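Local structure of phosphoinositol-specific phospholipase C (Pseudomonas sp., 5FYP) at residues G146-H157 and W174-L185; L165-W174 and A252-R260. The protein probably cleaves the phosphodiester bond of phosphoinositides, releasing the inositol phosphate headgroup from diacylglycerol in a calcium-dependent reaction. All coordinates share one frame; numbering follows the deposited sequence.

Contact 1. Residues G146-H157 and W174-L185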
loop_
_atom_site.group_PDB
_atom_site.type_symbol
_atom_site.label_atom_id
_atom_site.label_comp_id
_atom_site.label_asym_id
_atom_site.label_seq_id
_atom_site.Cartn_x
_atom_site.Cartn_y
_atom_site.Cartn_z
ATOM N N GLY A 146 10.314 6.927 -12.336
ATOM C CA GLY A 146 9.060 7.172 -12.985
ATOM C C GLY A 146 8.037 6.081 -12.875
ATOM O O GLY A 146 6.956 6.229 -13.423
ATOM N N LYS A 147 8.339 4.984 -12.158
ATOM C CA LYS A 147 7.354 3.912 -12.011
ATOM C C LYS A 147 6.187 4.293 -11.115
ATOM O O LYS A 147 5.148 3.666 -11.174
ATOM C CB LYS A 147 7.993 2.640 -11.462
ATOM C CG LYS A 147 8.975 1.979 -12.399
ATOM C CD LYS A 147 9.598 0.745 -11.737
ATOM C CE LYS A 147 10.696 0.091 -12.578
ATOM N NZ LYS A 147 10.162 -0.495 -13.837
ATOM N N LEU A 148 6.373 5.284 -10.253
ATOM C CA LEU A 148 5.332 5.587 -9.255
ATOM C C LEU A 148 4.089 6.215 -9.861
ATOM O O LEU A 148 4.157 7.009 -10.817
ATOM C CB LEU A 148 5.872 6.505 -8.170
ATOM C CG LEU A 148 7.030 5.928 -7.349
ATOM C CD1 LEU A 148 7.395 6.911 -6.267
ATOM C CD2 LEU A 148 6.694 4.595 -6.755
ATOM N N PHE A 149 2.961 5.838 -9.290
ATOM C CA PHE A 149 1.678 6.516 -9.446
ATOM C C PHE A 149 1.329 7.043 -8.046
ATOM O O PHE A 149 1.287 6.266 -7.111
ATOM C CB PHE A 149 0.618 5.543 -9.953
ATOM C CG PHE A 149 -0.749 6.139 -10.103
ATOM C CD1 PHE A 149 -1.081 6.878 -11.210
ATOM C CD2 PHE A 149 -1.728 5.931 -9.142
ATOM C CE1 PHE A 149 -2.348 7.423 -11.375
ATOM C CE2 PHE A 149 -2.992 6.475 -9.296
ATOM C CZ PHE A 149 -3.302 7.227 -10.405
ATOM N N THR A 150 1.135 8.352 -7.939
ATOM C CA THR A 150 1.042 9.035 -6.655
ATOM C C THR A 150 -0.320 9.700 -6.461
ATOM O O THR A 150 -1.117 9.801 -7.396
ATOM C CB THR A 150 2.108 10.112 -6.565
ATOM O OG1 THR A 150 1.741 11.163 -7.482
ATOM C CG2 THR A 150 3.506 9.571 -6.889
ATOM N N PRO A 151 -0.573 10.217 -5.255
ATOM C CA PRO A 151 -1.848 10.919 -5.027
ATOM C C PRO A 151 -2.125 12.060 -6.001
ATOM O O PRO A 151 -3.238 12.190 -6.499
ATOM C CB PRO A 151 -1.725 11.366 -3.583
ATOM C CG PRO A 151 -0.873 10.320 -2.915
ATOM C CD PRO A 151 0.135 9.963 -3.984
ATOM N N GLN A 152 -1.129 12.877 -6.295
ATOM C CA GLN A 152 -1.353 13.935 -7.270
ATOM C C GLN A 152 -1.729 13.390 -8.650
ATOM O O GLN A 152 -2.511 13.997 -9.370
ATOM C CB GLN A 152 -0.118 14.802 -7.371
ATOM C CG GLN A 152 -0.212 15.915 -8.404
ATOM C CD GLN A 152 -1.295 16.916 -8.076
ATOM O OE1 GLN A 152 -1.129 17.697 -7.165
ATOM N NE2 GLN A 152 -2.384 16.922 -8.837
ATOM N N ASP A 153 -1.146 12.262 -9.040
ATOM C CA ASP A 153 -1.507 11.662 -10.316
ATOM C C ASP A 153 -2.980 11.287 -10.338
ATOM O O ASP A 153 -3.683 11.487 -11.328
ATOM C CB ASP A 153 -0.632 10.457 -10.594
ATOM C CG ASP A 153 0.845 10.810 -10.631
ATOM O OD1 ASP A 153 1.210 11.930 -11.090
ATOM O OD2 ASP A 153 1.664 9.932 -10.250
ATOM N N LEU A 154 -3.467 10.698 -9.236
ATOM C CA LEU A 154 -4.871 10.347 -9.126
ATOM C C LEU A 154 -5.741 11.591 -9.147
ATOM O O LEU A 154 -6.773 11.640 -9.803
ATOM C CB LEU A 154 -5.100 9.539 -7.866
ATOM C CG LEU A 154 -6.563 9.127 -7.622
ATOM C CD1 LEU A 154 -7.133 8.263 -8.726
ATOM C CD2 LEU A 154 -6.637 8.430 -6.277
ATOM N N ALA A 155 -5.315 12.613 -8.420
ATOM C CA ALA A 155 -6.057 13.877 -8.349
ATOM C C ALA A 155 -6.226 14.497 -9.730
ATOM O O ALA A 155 -7.330 14.898 -10.122
ATOM C CB ALA A 155 -5.368 14.821 -7.388
ATOM N N THR A 156 -5.154 14.550 -10.491
ATOM C CA THR A 156 -5.240 15.044 -11.848
ATOM C C THR A 156 -6.199 14.194 -12.675
ATOM O O THR A 156 -7.011 14.726 -13.435
ATOM C CB THR A 156 -3.845 15.085 -12.459
ATOM O OG1 THR A 156 -3.079 16.049 -11.735
ATOM C CG2 THR A 156 -3.888 15.438 -13.940
ATOM N N HIS A 157 -6.131 12.879 -12.535
ATOM C CA HIS A 157 -7.018 11.989 -13.284
ATOM C C HIS A 157 -8.500 12.338 -13.073
ATOM O O HIS A 157 -9.272 12.336 -14.018
ATOM C CB HIS A 157 -6.780 10.531 -12.916
ATOM C CG HIS A 157 -7.657 9.594 -13.659
ATOM N ND1 HIS A 157 -7.472 9.295 -14.988
ATOM C CD2 HIS A 157 -8.769 8.928 -13.267
ATOM C CE1 HIS A 157 -8.405 8.451 -15.376
ATOM N NE2 HIS A 157 -9.210 8.218 -14.356
ATOM N N TRP A 174 -10.857 5.437 -10.671
ATOM C CA TRP A 174 -9.401 5.482 -10.857
ATOM C C TRP A 174 -9.058 5.101 -12.301
ATOM O O TRP A 174 -9.867 4.472 -12.992
ATOM C CB TRP A 174 -8.722 4.492 -9.910
ATOM C CG TRP A 174 -8.763 4.862 -8.458
ATOM C CD1 TRP A 174 -9.850 5.233 -7.718
ATOM C CD2 TRP A 174 -7.653 4.825 -7.541
ATOM N NE1 TRP A 174 -9.479 5.453 -6.408
ATOM C CE2 TRP A 174 -8.142 5.203 -6.271
ATOM C CE3 TRP A 174 -6.286 4.515 -7.668
ATOM C CZ2 TRP A 174 -7.326 5.297 -5.165
ATOM C CZ3 TRP A 174 -5.478 4.605 -6.562
ATOM C CH2 TRP A 174 -5.997 5.023 -5.333
ATOM N N PRO A 175 -7.809 5.375 -12.734
ATOM C CA PRO A 175 -7.357 4.777 -13.987
ATOM C C PRO A 175 -7.501 3.254 -13.938
ATOM O O PRO A 175 -7.483 2.618 -12.865
ATOM C CB PRO A 175 -5.884 5.198 -14.067
ATOM C CG PRO A 175 -5.800 6.428 -13.191
ATOM C CD PRO A 175 -6.738 6.123 -12.071
ATOM N N THR A 176 -7.627 2.670 -15.118
ATOM C CA THR A 176 -7.781 1.217 -15.212
ATOM C C THR A 176 -6.463 0.519 -14.958
ATOM O O THR A 176 -5.381 1.134 -15.011
ATOM C CB THR A 176 -8.315 0.759 -16.588
ATOM O OG1 THR A 176 -7.328 1.100 -17.547
ATOM C CG2 THR A 176 -9.662 1.417 -16.912
ATOM N N ALA A 177 -6.516 -0.784 -14.720
ATOM C CA ALA A 177 -5.275 -1.561 -14.633
ATOM C C ALA A 177 -4.434 -1.406 -15.904
ATOM O O ALA A 177 -3.212 -1.278 -15.812
ATOM C CB ALA A 177 -5.544 -2.995 -14.300
ATOM N N ASN A 178 -5.071 -1.406 -17.071
ATOM C CA ASN A 178 -4.350 -1.155 -18.329
ATOM C C ASN A 178 -3.646 0.209 -18.308
ATOM O O ASN A 178 -2.486 0.329 -18.686
ATOM C CB ASN A 178 -5.314 -1.220 -19.517
ATOM C CG ASN A 178 -4.613 -1.027 -20.826
ATOM O OD1 ASN A 178 -3.733 -1.791 -21.132
ATOM N ND2 ASN A 178 -4.956 0.012 -21.556
ATOM N N ASP A 179 -4.358 1.250 -17.862
ATOM C CA ASP A 179 -3.770 2.576 -17.759
ATOM C C ASP A 179 -2.545 2.567 -16.820
ATOM O O ASP A 179 -1.611 3.352 -17.004
ATOM C CB ASP A 179 -4.751 3.593 -17.168
ATOM C CG ASP A 179 -5.935 3.915 -18.042
ATOM O OD1 ASP A 179 -5.844 3.825 -19.280
ATOM O OD2 ASP A 179 -6.981 4.310 -17.434
ATOM N N LEU A 180 -2.603 1.709 -15.804
ATOM C CA LEU A 180 -1.576 1.615 -14.768
ATOM C C LEU A 180 -0.549 0.507 -15.012
ATOM O O LEU A 180 0.184 0.119 -14.109
ATOM C CB LEU A 180 -2.232 1.441 -13.402
ATOM C CG LEU A 180 -3.115 2.588 -12.923
ATOM C CD1 LEU A 180 -3.883 2.154 -11.700
ATOM C CD2 LEU A 180 -2.306 3.822 -12.666
ATOM N N GLN A 181 -0.449 0.028 -16.250
ATOM C CA GLN A 181 0.562 -0.978 -16.549
ATOM C C GLN A 181 1.936 -0.468 -16.192
ATOM O O GLN A 181 2.284 0.685 -16.484
ATOM C CB GLN A 181 0.625 -1.255 -18.049
ATOM C CG GLN A 181 -0.318 -2.250 -18.599
ATOM C CD GLN A 181 -0.127 -2.388 -20.102
ATOM O OE1 GLN A 181 0.999 -2.584 -20.594
ATOM N NE2 GLN A 181 -1.189 -2.261 -20.806
ATOM N N GLY A 182 2.725 -1.338 -15.578
ATOM C CA GLY A 182 4.081 -0.981 -15.208
ATOM C C GLY A 182 4.229 -0.030 -14.036
ATOM O O GLY A 182 5.344 0.370 -13.724
ATOM N N LYS A 183 3.122 0.304 -13.377
ATOM C CA LYS A 183 3.175 1.260 -12.288
ATOM C C LYS A 183 3.349 0.574 -10.930
ATOM O O LYS A 183 3.019 -0.602 -10.736
ATOM C CB LYS A 183 1.938 2.158 -12.284
ATOM C CG LYS A 183 1.677 2.936 -13.578
ATOM C CD LYS A 183 2.803 3.814 -14.073
ATOM C CE LYS A 183 3.095 4.963 -13.157
ATOM N NZ LYS A 183 4.363 5.602 -13.632
ATOM N N VAL A 184 3.870 1.361 -9.991
ATOM C CA VAL A 184 3.988 0.997 -8.574
ATOM C C VAL A 184 3.269 2.068 -7.751
ATOM O O VAL A 184 3.454 3.251 -7.951
ATOM C CB VAL A 184 5.456 0.905 -8.160
ATOM C CG1 VAL A 184 5.611 0.688 -6.666
ATOM C CG2 VAL A 184 6.168 -0.200 -8.938
ATOM N N LEU A 185 2.408 1.596 -6.843
ATOM C CA LEU A 185 1.683 2.433 -5.886
ATOM C C LEU A 185 2.195 2.130 -4.495
ATOM O O LEU A 185 2.217 0.976 -4.100
ATOM C CB LEU A 185 0.164 2.168 -5.923
ATOM C CG LEU A 185 -0.605 2.682 -7.131
ATOM C CD1 LEU A 185 -0.282 1.931 -8.404
ATOM C CD2 LEU A 185 -2.093 2.628 -6.866
HETATM O O HOH W 1 7.567 -0.043 -15.282
#
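Leu148 and Val184 form a single parallel beta bridge where residues 146-149, leading into helix 151-158, run beside the start of strand 184-189 of the TIM-barrel-like fold. Val184 N donates to Lys147 O, 2.9 Å, and Val184 O takes Phe149 N at 3.0 Å. Two turns in the Lys183 chain (chi2 -56°, chi3 -66°) fold it back over this edge; its CE packs on Lys147 O, while NZ makes a weak bond to Leu148 O and lies 2.7 Å from Gly146 O.

Phe149 carries the contact further in. Its CB meets Leu185 CD1 and Lys183 CE. With CG anti to the backbone N (chi1 178°), the ring reaches inward: CG and CD1 lie beneath Leu180 CD2, a methyl 3.6 Å from CD1 and over one face. CD2 rests against Leu185 CG and CD2, and CE2 brings the ring edge to Trp174 CZ3. CE1 lies between Leu180 CD2 and Pro175 CG. At the tip, CZ ends against Pro175 CG at 3.8 Å. Phe210 of strand 210-211 also touches this ring.

Thr150 and Asp153 make the capping box that starts the helix. One turn along, Leu154 crosses Trp174 at about a right angle, setting CD2 over its six-membered ring, 3.5 Å from the centroid. Pro175 CG sits over the centre of the His157 ring, so the helix holds both residues of the Trp174-Pro175 pair. At the far end, Lys147 NZ, salt-bridged to Asp106 and bonded to Ser105 OG, also donates to a water whose O lies 2.7 Å from Gly182 O, to which it donates.

Contact 2. Residues L165-W174 and A252-R260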
loop_
_atom_site.group_PDB
_atom_site.type_symbol
_atom_site.label_atom_id
_atom_site.label_comp_id
_atom_site.label_asym_id
_atom_site.label_seq_id
_atom_site.Cartn_x
_atom_site.Cartn_y
_atom_site.Cartn_z
ATOM N N LEU A 165 -8.930 14.872 -2.557
ATOM C CA LEU A 165 -9.190 13.496 -3.001
ATOM C C LEU A 165 -10.253 12.828 -2.148
ATOM O O LEU A 165 -11.091 12.063 -2.654
ATOM C CB LEU A 165 -7.924 12.646 -2.906
ATOM C CG LEU A 165 -6.934 12.840 -4.052
ATOM C CD1 LEU A 165 -5.609 12.198 -3.689
ATOM C CD2 LEU A 165 -7.502 12.253 -5.335
ATOM N N GLN A 166 -10.203 13.064 -0.836
ATOM C CA GLN A 166 -11.033 12.288 0.086
ATOM C C GLN A 166 -12.483 12.253 -0.349
ATOM O O GLN A 166 -13.098 11.185 -0.451
ATOM C CB GLN A 166 -10.887 12.886 1.479
ATOM C CG GLN A 166 -11.650 12.122 2.531
ATOM C CD GLN A 166 -11.704 12.832 3.866
ATOM O OE1 GLN A 166 -11.817 14.069 3.941
ATOM N NE2 GLN A 166 -11.678 12.073 4.928
ATOM N N GLY A 167 -13.030 13.441 -0.548
ATOM C CA GLY A 167 -14.424 13.575 -0.960
ATOM C C GLY A 167 -14.642 13.596 -2.454
ATOM O O GLY A 167 -15.703 13.152 -2.933
ATOM N N ASN A 168 -13.686 14.103 -3.226
ATOM C CA ASN A 168 -13.887 14.175 -4.675
ATOM C C ASN A 168 -13.803 12.836 -5.375
ATOM O O ASN A 168 -14.328 12.683 -6.473
ATOM C CB ASN A 168 -12.969 15.206 -5.299
ATOM C CG ASN A 168 -13.344 16.629 -4.910
ATOM O OD1 ASN A 168 -14.451 16.892 -4.462
ATOM N ND2 ASN A 168 -12.450 17.549 -5.148
ATOM N N LEU A 169 -13.207 11.843 -4.723
ATOM C CA LEU A 169 -13.213 10.489 -5.296
ATOM C C LEU A 169 -14.575 9.847 -5.361
ATOM O O LEU A 169 -14.770 8.936 -6.161
ATOM C CB LEU A 169 -12.253 9.573 -4.552
ATOM C CG LEU A 169 -10.782 9.759 -4.975
ATOM C CD1 LEU A 169 -9.851 9.152 -3.937
ATOM C CD2 LEU A 169 -10.540 9.116 -6.316
ATOM N N LYS A 170 -15.512 10.276 -4.520
ATOM C CA LYS A 170 -16.826 9.662 -4.514
ATOM C C LYS A 170 -17.474 9.821 -5.897
ATOM O O LYS A 170 -17.595 10.919 -6.416
ATOM C CB LYS A 170 -17.692 10.294 -3.428
ATOM C CG LYS A 170 -19.031 9.612 -3.255
ATOM C CD LYS A 170 -19.885 10.387 -2.232
ATOM C CE LYS A 170 -20.423 11.617 -2.975
ATOM N NZ LYS A 170 -21.554 12.262 -2.367
ATOM N N GLY A 171 -17.870 8.717 -6.471
ATOM C CA GLY A 171 -18.503 8.736 -7.801
ATOM C C GLY A 171 -17.520 8.728 -8.948
ATOM O O GLY A 171 -17.927 8.761 -10.095
ATOM N N LYS A 172 -16.230 8.608 -8.640
ATOM C CA LYS A 172 -15.205 8.665 -9.689
ATOM C C LYS A 172 -14.465 7.329 -9.817
ATOM O O LYS A 172 -14.312 6.527 -8.905
ATOM C CB LYS A 172 -14.236 9.834 -9.427
ATOM C CG LYS A 172 -14.832 11.264 -9.638
ATOM C CD LYS A 172 -14.681 11.740 -11.082
ATOM C CE LYS A 172 -15.038 13.179 -11.381
ATOM N NZ LYS A 172 -16.103 13.739 -10.541
ATOM N N SER A 173 -13.936 7.125 -11.005
ATOM C CA SER A 173 -13.122 5.951 -11.322
ATOM C C SER A 173 -11.643 6.302 -11.308
ATOM O O SER A 173 -11.200 7.316 -11.874
ATOM C CB SER A 173 -13.474 5.425 -12.714
ATOM O OG SER A 173 -14.793 4.976 -12.734
ATOM N N TRP A 174 -10.857 5.437 -10.671
ATOM C CA TRP A 174 -9.401 5.482 -10.857
ATOM C C TRP A 174 -9.058 5.101 -12.301
ATOM O O TRP A 174 -9.867 4.472 -12.992
ATOM C CB TRP A 174 -8.722 4.492 -9.910
ATOM C CG TRP A 174 -8.763 4.862 -8.458
ATOM C CD1 TRP A 174 -9.850 5.233 -7.718
ATOM C CD2 TRP A 174 -7.653 4.825 -7.541
ATOM N NE1 TRP A 174 -9.479 5.453 -6.408
ATOM C CE2 TRP A 174 -8.142 5.203 -6.271
ATOM C CE3 TRP A 174 -6.286 4.515 -7.668
ATOM C CZ2 TRP A 174 -7.326 5.297 -5.165
ATOM C CZ3 TRP A 174 -5.478 4.605 -6.562
ATOM C CH2 TRP A 174 -5.997 5.023 -5.333
ATOM N N ALA A 252 -15.526 2.479 1.955
ATOM C CA ALA A 252 -14.352 2.786 1.136
ATOM C C ALA A 252 -14.684 2.631 -0.352
ATOM O O ALA A 252 -14.410 3.499 -1.182
ATOM C CB ALA A 252 -13.183 1.902 1.518
ATOM N N PHE A 253 -15.301 1.501 -0.686
ATOM C CA PHE A 253 -15.743 1.223 -2.038
ATOM C C PHE A 253 -16.671 2.310 -2.561
ATOM O O PHE A 253 -16.525 2.807 -3.694
ATOM C CB PHE A 253 -16.420 -0.173 -2.062
ATOM C CG PHE A 253 -17.062 -0.546 -3.378
ATOM C CD1 PHE A 253 -16.360 -1.118 -4.388
ATOM C CD2 PHE A 253 -18.403 -0.309 -3.575
ATOM C CE1 PHE A 253 -16.981 -1.459 -5.580
ATOM C CE2 PHE A 253 -19.033 -0.660 -4.768
ATOM C CZ PHE A 253 -18.309 -1.222 -5.765
ATOM N N ALA A 254 -17.642 2.715 -1.754
ATOM C CA ALA A 254 -18.594 3.776 -2.153
ATOM C C ALA A 254 -17.885 5.097 -2.465
ATOM O O ALA A 254 -18.332 5.887 -3.307
ATOM C CB ALA A 254 -19.636 3.978 -1.079
ATOM N N TYR A 255 -16.817 5.367 -1.736
ATOM C CA TYR A 255 -16.017 6.585 -1.894
ATOM C C TYR A 255 -14.873 6.453 -2.888
ATOM O O TYR A 255 -14.091 7.402 -3.037
ATOM C CB TYR A 255 -15.486 7.088 -0.524
ATOM C CG TYR A 255 -16.405 8.105 0.107
ATOM C CD1 TYR A 255 -17.588 7.726 0.745
ATOM C CD2 TYR A 255 -16.120 9.464 -0.000
ATOM C CE1 TYR A 255 -18.428 8.712 1.261
ATOM C CE2 TYR A 255 -16.939 10.424 0.515
ATOM C CZ TYR A 255 -18.118 10.051 1.123
ATOM O OH TYR A 255 -18.925 11.062 1.595
ATOM N N SER A 256 -14.769 5.307 -3.584
ATOM C CA SER A 256 -13.622 5.067 -4.493
ATOM C C SER A 256 -12.300 5.241 -3.768
ATOM O O SER A 256 -11.318 5.721 -4.335
ATOM C CB SER A 256 -13.686 5.896 -5.757
ATOM O OG SER A 256 -14.866 5.527 -6.464
ATOM N N HIS A 257 -12.267 4.812 -2.488
ATOM C CA HIS A 257 -10.988 4.670 -1.785
ATOM C C HIS A 257 -10.577 3.206 -1.815
ATOM O O HIS A 257 -11.410 2.321 -1.675
ATOM C CB HIS A 257 -11.113 5.077 -0.312
ATOM C CG HIS A 257 -11.433 6.525 -0.076
ATOM N ND1 HIS A 257 -11.419 7.032 1.192
ATOM C CD2 HIS A 257 -11.791 7.538 -0.876
ATOM C CE1 HIS A 257 -11.764 8.307 1.160
ATOM N NE2 HIS A 257 -12.016 8.636 -0.080
ATOM N N ILE A 258 -9.276 2.930 -1.929
ATOM C CA ILE A 258 -8.810 1.544 -1.947
ATOM C C ILE A 258 -8.774 1.013 -0.529
ATOM O O ILE A 258 -7.959 1.467 0.313
ATOM C CB ILE A 258 -7.447 1.401 -2.622
ATOM C CG1 ILE A 258 -7.425 2.039 -4.003
ATOM C CG2 ILE A 258 -7.031 -0.058 -2.678
ATOM C CD1 ILE A 258 -8.469 1.534 -4.964
ATOM N N GLY A 259 -9.643 0.045 -0.237
ATOM C CA GLY A 259 -9.728 -0.564 1.093
ATOM C C GLY A 259 -8.890 -1.797 1.201
ATOM O O GLY A 259 -8.939 -2.658 0.319
ATOM N N ARG A 260 -8.174 -1.909 2.319
ATOM C CA ARG A 260 -7.401 -3.113 2.652
ATOM C C ARG A 260 -7.905 -3.650 3.979
ATOM O O ARG A 260 -8.105 -2.885 4.928
ATOM C CB ARG A 260 -5.920 -2.810 2.743
ATOM C CG ARG A 260 -5.056 -4.025 3.050
ATOM C CD ARG A 260 -3.593 -3.765 2.689
ATOM N NE ARG A 260 -2.677 -4.863 2.993
ATOM C CZ ARG A 260 -2.198 -5.099 4.184
ATOM N NH1 ARG A 260 -2.611 -4.395 5.231
ATOM N NH2 ARG A 260 -1.315 -6.088 4.335
HETATM O O HOH W 2 -17.378 6.088 -5.864
#
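Ser256 makes two bonds to the loop after helix 165-168, donating one and accepting one. Chi1 of -62° puts its OG anti to the carbonyl carbon, where it donates to Lys172 O at 2.7 Å, in that carbonyl's plane; Ser256 O accepts Trp174 NE1 at 2.8 Å, on the edge of the indole. His257 NE2 donates to Gln166 O, 2.8 Å, on a carbonyl lone pair and in the imidazole plane. On the indole face opposite Leu154, Ile258 CG1 lies 3.5 Å from Trp174 CZ2. Replacing Trp174 by an alanine would probably leave Ser256 O without its donor and open a gap between Ile258 and Leu154. Lys170 CD packs over the Tyr255 ring, 3.8 Å from CZ.

Further out, Asn239 OD1 bonds to His257 ND1; held at both nitrogens, the ring would be restricted in rotation. A water that accepts from Gly171 N donates to Ala254 O and Ser256 OG. The positive phi of Ser256 (54°) belongs to the Schellman motif closing helix 249-254, and the Leu169-Lys172 type II turn brings Lys172 O to Ser256 OG. Ile221 of helix 219-222 touches Tyr255 and His257, Leu165 packs on helix 151-158, and strand 258-262 continues between strands 238-242 and 279-282.

Overall arrangement
Along the chain, residues 146-157 come first, with helix 151-158, followed by helix 165-168, the turn at Leu169-Lys172 and the loop to Trp174. Contact 1 closes this short loop of 16 residues by bringing 174-185 and the start of strand 184-189 back against 146-157. Contact 2 begins inside that loop and closes a much longer one, 77 residues, at 252-260, so the two cross instead of nesting. Trp174 belongs to both, and their segments also touch through Leu165 on Pro151 and Ala155 and through Leu154 on Leu169. Together they tie the sheet containing strand 184-189 to the other sheet, which contains strand 258-262, by way of the two short helices.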